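PDB 3IF6: OXA-46 oxacillinase from Pseudomonas aeruginosa, which probably hydrolyses beta-lactam antibiotics to substituted beta-amino acids, as a serine beta-lactamase of class D that confers antibiotic resistance. Local coordinates for residues B[41-46]-B[62-67]; B[48-53]-B[224-229]; B[136-141]-B[152-157]. One frame throughout, in Å; residues are numbered along the deposited sequence.

Overall arrangement
All three contacts belong to the serine beta-lactamase fold, in which a mixed beta sheet lies beside a helical region. Contact 1 is the most buried: an alanine and an arginine of the helix at 61-64 pack on the start of strand 42-48. Contact 2 meets the same sheet at the surface, beyond the end of that strand, where a loop packs against a hairpin turn through an arginine stem, a threonine and a glycine. Contact 3, only partly buried, joins a helix to a loop; its centre lies about 35 Å from that of contact 2, on the opposite side of the chain's centre. In none of them does a hydrogen bond join the two segments, yet each relies on an arginine.

Contact 1: residues B[41-46]-B[62-67]; sequences EGAIVI and ERAAKR. With EDO (1,2-ethanediol), chain L.
In the mixed sheet of this serine beta-lactamase fold, strand 42-48 runs between strands 55-58 and 229-238, and residues Arg63 and Ala64 of the short helix at 61-64 pack against it. Arg63 carries the largest share of the contact. With CG anti to the backbone N (chi1 -154°) and the chain extended to NE, its aliphatic stem passes alongside the strand: Arg63 CD lies 3.7 Å from Ala43 CB and 3.5 Å from Gly42 C. The guanidinium then rests one face on the strand, with Gly42 CA 3.4 Å above the Arg63 plane and offset toward the rim. Gly42 presents bare backbone to the flat group, and arginine suits the place because its long stem is apolar while its tip is charged. Arg63 NH2 forms a salt bridge to Asp238 on strand 229-238, consistent with the outstretched chain. Ala64 follows, a small residue fitted to close approach: its CA is 5.6 Å from the CA of Ala43, and the two methyls, Ala64 CB and Ala43 CB, are 4.4 Å apart. The same methyl, Ala64 CB, also meets Val45 CG2 at 3.8 Å, further along the same face of the strand. In Val45 this branch stands beside the backbone N, while CG1 is anti to it (chi1 179°); a beta-branched aliphatic residue suits a buried strand position facing Ala64 and helix 168-179. His169 of that helix touches both Ala64 and Val45. Past Ala64 the chain turns away from the strand, and Lys66 N donates to Arg63 O at 2.7 Å. Ala65 and Arg67 face an ethanediol, likely a crystallisation additive. The guanidinium of Arg67, whose NE is salt-bridged to Glu170, has EDO C1 over one face, and the hydroxyl EDO O2 donates to Ala65 O at 3.0 Å.

Contact 2: residues B[48-53]-B[224-229]; sequences DERQAK and IEWPTG
A tight beta hairpin between strands 217-226 and 229-238 is covered at its turn by the loop that follows strand 42-48. Arg50 is the principal residue. Its CG stands beside the backbone N (chi1 -52°), and the stem crosses Thr228 obliquely, with Arg50 CB 3.6 Å from Thr228 OG1. The chain then bends at chi3 (-95°), which carries the guanidinium back to its own loop, where Arg50 NH2 forms a salt bridge with Asp48 OD2 at 2.7 Å. Asp48 OD1 accepts from the backbone N of Arg50 in an Asx turn, so one carboxylate holds both ends of the arginine, while Arg50 NH1 and NH2 reach the carbonyls of Asp261 and Ile260. Thr228, at the exposed turn, lays its hydroxyl and CB against the stem; a small polar residue suits this solvent-facing edge. Gly229 closes the hairpin through paired backbone bonds with Trp226. Its backbone angles (phi 153°) are ones that only glycine takes easily, and a beta carbon would crowd Glu49 O and Arg50 CA. The two backbones can therefore approach to a CA-CA distance of 4.0 Å between Arg50 and Gly229, and Arg50 CG sits 3.4 Å from Gly229 O.

Contact 3: residues B[136-141]-B[152-157]; sequences KARRYL and STIKGD
This is a helix-to-loop contact in which an isoleucine packs against an arginine stem and a leucine: the long helix 122-144 faces the loop that leads on toward strand 166-167. Ile154 is the loop residue that points in; it loses the most surface here, and its CD1 touches both Arg138 and Leu141. Ile154 CD1 meets Leu141 CD1 tip to tip at 3.9 Å, so that two branched aliphatic side chains, both buried, bring helix and loop into direct apolar contact. Arg138 and Ile154 lie alongside one another, running in opposite senses. Arg138 CG, beside the backbone N (chi1 -67°), is 4.0 Å from Ile154 CD1, and the extended chain carries the guanidinium beyond, where Ile154 CB lies 4.0 Å above one face of the Arg138 plane. Arginine suits this border because its methylenes pack on isoleucine while its nitrogens serve polar neighbours. NE is salt-bridged to Glu134, one turn earlier on the helix, and NH1 donates to the carbonyl of Pro151. Arg138 NH2 comes within 3.6 Å of Ser152 O near the guanidinium edge without forming a hydrogen bond. Such a loop folded back on its own helix belongs here to the helical part of the class D beta-lactamase fold.

Contact 1: residues B[41-46]-B[62-67]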
loop_
_atom_site.group_PDB
_atom_site.type_symbol
_atom_site.label_atom_id
_atom_site.label_comp_id
_atom_site.label_asym_id
_atom_site.label_seq_id
_atom_site.Cartn_x
_atom_site.Cartn_y
_atom_site.Cartn_z
ATOM N N GLU B 41 20.648 -2.709 23.283
ATOM C CA GLU B 41 19.814 -3.420 24.232
ATOM C C GLU B 41 18.353 -3.250 23.804
ATOM O O GLU B 41 17.912 -2.132 23.511
ATOM C CB GLU B 41 19.970 -2.829 25.630
ATOM C CG GLU B 41 21.394 -2.744 26.149
ATOM C CD GLU B 41 21.761 -3.885 27.084
ATOM O OE1 GLU B 41 20.839 -4.518 27.666
ATOM O OE2 GLU B 41 22.976 -4.146 27.231
ATOM N N GLY B 42 17.620 -4.354 23.758
ATOM C CA GLY B 42 16.179 -4.292 23.699
ATOM C C GLY B 42 15.473 -5.611 23.462
ATOM O O GLY B 42 15.914 -6.657 23.930
ATOM N N ALA B 43 14.368 -5.548 22.720
ATOM C CA ALA B 43 13.469 -6.683 22.576
ATOM C C ALA B 43 12.759 -6.679 21.232
ATOM O O ALA B 43 12.440 -5.634 20.681
ATOM C CB ALA B 43 12.437 -6.709 23.720
ATOM N N ILE B 44 12.498 -7.877 20.726
ATOM C CA ILE B 44 11.649 -8.047 19.566
ATOM C C ILE B 44 10.611 -9.155 19.826
ATOM O O ILE B 44 10.926 -10.156 20.451
ATOM C CB ILE B 44 12.493 -8.343 18.294
ATOM C CG1 ILE B 44 11.636 -8.195 17.012
ATOM C CG2 ILE B 44 13.172 -9.700 18.406
ATOM C CD1 ILE B 44 12.448 -7.985 15.745
ATOM N N VAL B 45 9.373 -8.929 19.387
ATOM C CA VAL B 45 8.413 -9.990 19.180
ATOM C C VAL B 45 8.184 -10.121 17.683
ATOM O O VAL B 45 7.766 -9.158 17.017
ATOM C CB VAL B 45 7.068 -9.680 19.826
ATOM C CG1 VAL B 45 6.102 -10.807 19.555
ATOM C CG2 VAL B 45 7.200 -9.451 21.308
ATOM N N ILE B 46 8.451 -11.289 17.118
ATOM C CA ILE B 46 7.900 -11.542 15.788
ATOM C C ILE B 46 6.901 -12.703 15.640
ATOM O O ILE B 46 7.241 -13.873 15.869
ATOM C CB ILE B 46 8.912 -11.428 14.607
ATOM C CG1 ILE B 46 8.610 -12.474 13.532
ATOM C CG2 ILE B 46 10.359 -11.350 15.076
ATOM C CD1 ILE B 46 9.290 -13.736 13.729
ATOM N N GLU B 62 10.652 -10.567 29.114
ATOM C CA GLU B 62 10.320 -9.638 30.194
ATOM C C GLU B 62 10.147 -8.247 29.621
ATOM O O GLU B 62 9.240 -7.518 30.022
ATOM C CB GLU B 62 11.418 -9.625 31.275
ATOM C CG GLU B 62 11.598 -10.942 32.068
ATOM C CD GLU B 62 12.027 -12.137 31.196
ATOM O OE1 GLU B 62 11.281 -13.154 31.174
ATOM O OE2 GLU B 62 13.095 -12.055 30.535
ATOM N N ARG B 63 11.046 -7.895 28.704
ATOM C CA ARG B 63 11.083 -6.571 28.086
ATOM C C ARG B 63 9.985 -6.466 27.035
ATOM O O ARG B 63 9.242 -5.495 27.024
ATOM C CB ARG B 63 12.449 -6.290 27.455
ATOM C CG ARG B 63 12.723 -4.807 27.383
ATOM C CD ARG B 63 13.743 -4.444 26.318
ATOM N NE ARG B 63 13.518 -3.088 25.842
ATOM C CZ ARG B 63 14.317 -2.054 26.067
ATOM N NH1 ARG B 63 15.434 -2.212 26.764
ATOM N NH2 ARG B 63 14.001 -0.860 25.582
ATOM N N ALA B 64 9.784 -7.537 26.302
ATOM C CA ALA B 64 8.737 -7.643 25.328
ATOM C C ALA B 64 7.406 -7.420 26.018
ATOM O O ALA B 64 6.517 -6.887 25.435
ATOM C CB ALA B 64 8.778 -8.965 24.700
ATOM N N ALA B 65 7.267 -7.858 27.253
ATOM C CA ALA B 65 6.091 -7.582 28.050
ATOM C C ALA B 65 6.031 -6.223 28.707
ATOM O O ALA B 65 5.009 -5.850 29.204
ATOM C CB ALA B 65 5.918 -8.621 29.076
ATOM N N LYS B 66 7.125 -5.486 28.733
ATOM C CA LYS B 66 7.092 -4.164 29.370
ATOM C C LYS B 66 6.576 -3.022 28.455
ATOM O O LYS B 66 6.859 -2.968 27.263
ATOM C CB LYS B 66 8.415 -3.759 30.048
ATOM C CG LYS B 66 8.195 -2.410 30.804
ATOM C CD LYS B 66 9.327 -1.888 31.646
ATOM C CE LYS B 66 10.587 -1.720 30.854
ATOM N NZ LYS B 66 11.466 -0.775 31.607
ATOM N N ARG B 67 5.853 -2.104 29.073
ATOM C CA ARG B 67 5.218 -1.008 28.400
ATOM C C ARG B 67 6.095 0.240 28.288
ATOM O O ARG B 67 6.624 0.760 29.279
ATOM C CB ARG B 67 3.919 -0.649 29.116
ATOM C CG ARG B 67 2.840 -1.697 28.975
ATOM C CD ARG B 67 1.507 -1.056 29.268
ATOM N NE ARG B 67 0.448 -2.032 29.228
ATOM C CZ ARG B 67 -0.388 -2.298 30.236
ATOM N NH1 ARG B 67 -0.310 -1.650 31.403
ATOM N NH2 ARG B 67 -1.329 -3.219 30.067
HETATM C C1 EDO L . 2.116 -5.069 29.980
HETATM O O1 EDO L . 1.473 -6.078 29.198
HETATM C C2 EDO L . 2.232 -5.493 31.445
HETATM O O2 EDO L . 3.608 -5.450 31.867
#

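Contact 2: residues B[48-53]-B[224-229]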
loop_
_atom_site.group_PDB
_atom_site.type_symbol
_atom_site.label_atom_id
_atom_site.label_comp_id
_atom_site.label_asym_id
_atom_site.label_seq_id
_atom_site.Cartn_x
_atom_site.Cartn_y
_atom_site.Cartn_z
ATOM N N ASP B 48 5.169 -14.750 13.168
ATOM C CA ASP B 48 5.204 -15.244 11.809
ATOM C C ASP B 48 4.026 -16.154 11.514
ATOM O O ASP B 48 3.855 -17.179 12.113
ATOM C CB ASP B 48 6.510 -15.968 11.547
ATOM C CG ASP B 48 6.530 -16.590 10.237
ATOM O OD1 ASP B 48 5.453 -16.716 9.683
ATOM O OD2 ASP B 48 7.587 -16.933 9.740
ATOM N N GLU B 49 3.176 -15.727 10.601
ATOM C CA GLU B 49 1.944 -16.428 10.315
ATOM C C GLU B 49 1.708 -17.019 8.923
ATOM O O GLU B 49 0.596 -17.380 8.594
ATOM C CB GLU B 49 0.764 -15.625 10.842
ATOM C CG GLU B 49 0.897 -15.365 12.301
ATOM C CD GLU B 49 -0.168 -14.476 12.863
ATOM O OE1 GLU B 49 -1.082 -14.080 12.142
ATOM O OE2 GLU B 49 -0.101 -14.182 14.058
ATOM N N ARG B 50 2.746 -17.104 8.110
ATOM C CA ARG B 50 2.615 -17.648 6.773
ATOM C C ARG B 50 2.200 -19.118 6.717
ATOM O O ARG B 50 1.316 -19.513 5.980
ATOM C CB ARG B 50 3.919 -17.472 6.033
ATOM C CG ARG B 50 4.459 -16.102 6.035
ATOM C CD ARG B 50 5.855 -16.095 5.517
ATOM N NE ARG B 50 6.813 -16.167 6.594
ATOM C CZ ARG B 50 8.117 -16.217 6.448
ATOM N NH1 ARG B 50 8.679 -16.199 5.271
ATOM N NH2 ARG B 50 8.850 -16.279 7.503
ATOM N N GLN B 51 2.822 -19.926 7.541
ATOM C CA GLN B 51 2.443 -21.346 7.676
ATOM C C GLN B 51 1.104 -21.535 8.442
ATOM O O GLN B 51 0.664 -20.654 9.208
ATOM C CB GLN B 51 3.594 -22.142 8.334
ATOM C CG GLN B 51 5.009 -21.816 7.767
ATOM C CD GLN B 51 5.636 -20.503 8.330
ATOM O OE1 GLN B 51 5.095 -19.869 9.255
ATOM N NE2 GLN B 51 6.788 -20.110 7.776
ATOM N N ALA B 52 0.455 -22.679 8.217
ATOM C CA ALA B 52 -0.806 -23.044 8.905
ATOM C C ALA B 52 -0.725 -22.856 10.432
ATOM O O ALA B 52 -1.678 -22.380 11.073
ATOM C CB ALA B 52 -1.222 -24.488 8.545
ATOM N N LYS B 53 0.415 -23.227 11.017
ATOM C CA LYS B 53 0.678 -22.879 12.415
ATOM C C LYS B 53 1.493 -21.572 12.586
ATOM O O LYS B 53 2.556 -21.352 11.962
ATOM C CB LYS B 53 1.249 -24.069 13.211
ATOM C CG LYS B 53 0.180 -24.832 14.030
ATOM C CD LYS B 53 -0.891 -25.547 13.147
ATOM C CE LYS B 53 -0.336 -26.826 12.451
ATOM N NZ LYS B 53 -1.025 -27.152 11.151
ATOM N N ILE B 224 5.486 -7.429 7.309
ATOM C CA ILE B 224 5.751 -7.711 5.918
ATOM C C ILE B 224 4.809 -8.850 5.429
ATOM O O ILE B 224 4.791 -9.938 6.004
ATOM C CB ILE B 224 7.268 -8.016 5.695
ATOM C CG1 ILE B 224 7.561 -8.168 4.199
ATOM C CG2 ILE B 224 7.726 -9.240 6.517
ATOM C CD1 ILE B 224 8.940 -7.904 3.835
ATOM N N GLU B 225 3.980 -8.558 4.423
ATOM C CA GLU B 225 3.104 -9.544 3.774
ATOM C C GLU B 225 3.788 -10.248 2.589
ATOM O O GLU B 225 4.460 -9.617 1.783
ATOM C CB GLU B 225 1.816 -8.910 3.257
ATOM C CG GLU B 225 1.326 -7.686 3.995
ATOM C CD GLU B 225 0.031 -7.161 3.427
ATOM O OE1 GLU B 225 -0.242 -7.391 2.231
ATOM O OE2 GLU B 225 -0.728 -6.520 4.173
ATOM N N TRP B 226 3.588 -11.562 2.513
ATOM C CA TRP B 226 4.022 -12.395 1.399
ATOM C C TRP B 226 2.782 -13.163 0.943
ATOM O O TRP B 226 1.744 -13.073 1.606
ATOM C CB TRP B 226 5.133 -13.368 1.815
ATOM C CG TRP B 226 6.393 -12.761 2.282
ATOM C CD1 TRP B 226 6.697 -12.412 3.559
ATOM C CD2 TRP B 226 7.553 -12.465 1.499
ATOM N NE1 TRP B 226 7.968 -11.904 3.622
ATOM C CE2 TRP B 226 8.520 -11.930 2.370
ATOM C CE3 TRP B 226 7.870 -12.601 0.145
ATOM C CZ2 TRP B 226 9.794 -11.509 1.926
ATOM C CZ3 TRP B 226 9.122 -12.180 -0.296
ATOM C CH2 TRP B 226 10.067 -11.640 0.593
ATOM N N PRO B 227 2.877 -13.921 -0.177
ATOM C CA PRO B 227 1.721 -14.660 -0.743
ATOM C C PRO B 227 1.014 -15.604 0.261
ATOM O O PRO B 227 -0.191 -15.778 0.200
ATOM C CB PRO B 227 2.362 -15.469 -1.876
ATOM C CG PRO B 227 3.607 -14.710 -2.251
ATOM C CD PRO B 227 4.110 -14.156 -0.964
ATOM N N THR B 228 1.783 -16.159 1.200
ATOM C CA THR B 228 1.328 -17.148 2.199
ATOM C C THR B 228 0.771 -16.553 3.506
ATOM O O THR B 228 -0.037 -17.190 4.209
ATOM C CB THR B 228 2.473 -18.110 2.516
ATOM O OG1 THR B 228 3.717 -17.407 2.414
ATOM C CG2 THR B 228 2.513 -19.202 1.467
ATOM N N GLY B 229 1.173 -15.326 3.817
ATOM C CA GLY B 229 0.666 -14.641 4.995
ATOM C C GLY B 229 1.618 -13.600 5.579
ATOM O O GLY B 229 2.723 -13.365 5.046
#

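Contact 3: residues B[136-141]-B[152-157]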
loop_
_atom_site.group_PDB
_atom_site.type_symbol
_atom_site.label_atom_id
_atom_site.label_comp_id
_atom_site.label_asym_id
_atom_site.label_seq_id
_atom_site.Cartn_x
_atom_site.Cartn_y
_atom_site.Cartn_z
ATOM N N LYS B 136 -13.660 11.364 23.787
ATOM C CA LYS B 136 -13.694 10.400 22.680
ATOM C C LYS B 136 -12.399 9.618 22.619
ATOM O O LYS B 136 -12.419 8.420 22.361
ATOM C CB LYS B 136 -13.963 11.070 21.343
ATOM C CG LYS B 136 -15.071 10.384 20.559
ATOM C CD LYS B 136 -15.428 11.116 19.281
ATOM C CE LYS B 136 -15.745 12.569 19.527
ATOM N NZ LYS B 136 -15.860 13.311 18.225
ATOM N N ALA B 137 -11.285 10.290 22.901
ATOM C CA ALA B 137 -9.962 9.659 22.886
ATOM C C ALA B 137 -9.862 8.539 23.922
ATOM O O ALA B 137 -9.368 7.447 23.621
ATOM C CB ALA B 137 -8.863 10.705 23.093
ATOM N N ARG B 138 -10.348 8.821 25.136
ATOM C CA ARG B 138 -10.420 7.841 26.218
ATOM C C ARG B 138 -11.293 6.662 25.825
ATOM O O ARG B 138 -10.954 5.516 26.087
ATOM C CB ARG B 138 -10.948 8.505 27.495
ATOM C CG ARG B 138 -10.013 9.550 28.097
ATOM C CD ARG B 138 -10.462 9.970 29.514
ATOM N NE ARG B 138 -9.510 10.856 30.200
ATOM C CZ ARG B 138 -8.427 10.435 30.850
ATOM N NH1 ARG B 138 -8.142 9.141 30.913
ATOM N NH2 ARG B 138 -7.619 11.315 31.433
ATOM N N ARG B 139 -12.413 6.964 25.176
ATOM C CA ARG B 139 -13.390 5.972 24.722
ATOM C C ARG B 139 -12.787 5.046 23.661
ATOM O O ARG B 139 -12.909 3.819 23.749
ATOM C CB ARG B 139 -14.660 6.684 24.202
ATOM C CG ARG B 139 -15.949 5.843 24.192
ATOM C CD ARG B 139 -16.980 6.358 23.136
ATOM N NE ARG B 139 -16.548 6.047 21.755
ATOM C CZ ARG B 139 -17.233 6.327 20.639
ATOM N NH1 ARG B 139 -18.410 6.941 20.696
ATOM N NH2 ARG B 139 -16.728 5.999 19.458
ATOM N N TYR B 140 -12.119 5.651 22.682
ATOM C CA TYR B 140 -11.372 4.940 21.641
ATOM C C TYR B 140 -10.278 3.987 22.137
ATOM O O TYR B 140 -10.149 2.882 21.635
ATOM C CB TYR B 140 -10.697 5.946 20.719
ATOM C CG TYR B 140 -11.579 6.658 19.714
ATOM C CD1 TYR B 140 -12.503 5.959 18.926
ATOM C CD2 TYR B 140 -11.426 8.024 19.506
ATOM C CE1 TYR B 140 -13.289 6.628 17.979
ATOM C CE2 TYR B 140 -12.188 8.697 18.585
ATOM C CZ TYR B 140 -13.117 8.004 17.825
ATOM O OH TYR B 140 -13.851 8.706 16.918
ATOM N N LEU B 141 -9.456 4.428 23.084
ATOM C CA LEU B 141 -8.381 3.601 23.631
ATOM C C LEU B 141 -8.924 2.389 24.380
ATOM O O LEU B 141 -8.292 1.315 24.417
ATOM C CB LEU B 141 -7.536 4.433 24.571
ATOM C CG LEU B 141 -6.644 5.485 23.911
ATOM C CD1 LEU B 141 -6.247 6.591 24.936
ATOM C CD2 LEU B 141 -5.432 4.832 23.251
ATOM N N SER B 152 -3.295 8.791 33.301
ATOM C CA SER B 152 -3.720 9.662 34.334
ATOM C C SER B 152 -4.142 10.985 33.676
ATOM O O SER B 152 -5.152 11.556 34.042
ATOM C CB SER B 152 -2.592 9.843 35.329
ATOM O OG SER B 152 -2.461 11.189 35.695
ATOM N N THR B 153 -3.429 11.472 32.686
ATOM C CA THR B 153 -3.918 12.662 32.018
ATOM C C THR B 153 -3.852 12.540 30.505
ATOM O O THR B 153 -3.229 11.651 30.004
ATOM C CB THR B 153 -3.413 13.992 32.645
ATOM O OG1 THR B 153 -3.842 15.109 31.870
ATOM C CG2 THR B 153 -1.944 14.020 32.782
ATOM N N ILE B 154 -4.575 13.384 29.791
ATOM C CA ILE B 154 -4.684 13.261 28.331
ATOM C C ILE B 154 -4.857 14.602 27.626
ATOM O O ILE B 154 -5.100 14.640 26.415
ATOM C CB ILE B 154 -5.810 12.277 27.929
ATOM C CG1 ILE B 154 -5.210 10.981 27.403
ATOM C CG2 ILE B 154 -6.753 12.880 26.898
ATOM C CD1 ILE B 154 -6.237 9.989 26.914
ATOM N N LYS B 155 -4.723 15.692 28.390
ATOM C CA LYS B 155 -4.842 17.053 27.852
ATOM C C LYS B 155 -3.643 17.414 26.972
ATOM O O LYS B 155 -3.762 18.292 26.108
ATOM C CB LYS B 155 -4.986 18.100 28.972
ATOM C CG LYS B 155 -6.186 17.911 29.878
ATOM C CD LYS B 155 -6.120 18.853 31.084
ATOM C CE LYS B 155 -7.136 19.999 30.974
ATOM N NZ LYS B 155 -8.523 19.544 31.307
ATOM N N GLY B 156 -2.507 16.738 27.199
ATOM C CA GLY B 156 -1.286 16.914 26.386
ATOM C C GLY B 156 -1.041 15.805 25.362
ATOM O O GLY B 156 -1.956 15.028 25.054
ATOM N N ASP B 157 0.187 15.733 24.832
ATOM C CA ASP B 157 0.553 14.726 23.821
ATOM C C ASP B 157 0.727 13.354 24.499
ATOM O O ASP B 157 1.863 12.888 24.760
ATOM C CB ASP B 157 1.827 15.136 23.059
ATOM C CG ASP B 157 1.624 16.364 22.130
ATOM O OD1 ASP B 157 2.500 16.610 21.255
ATOM O OD2 ASP B 157 0.621 17.103 22.273
#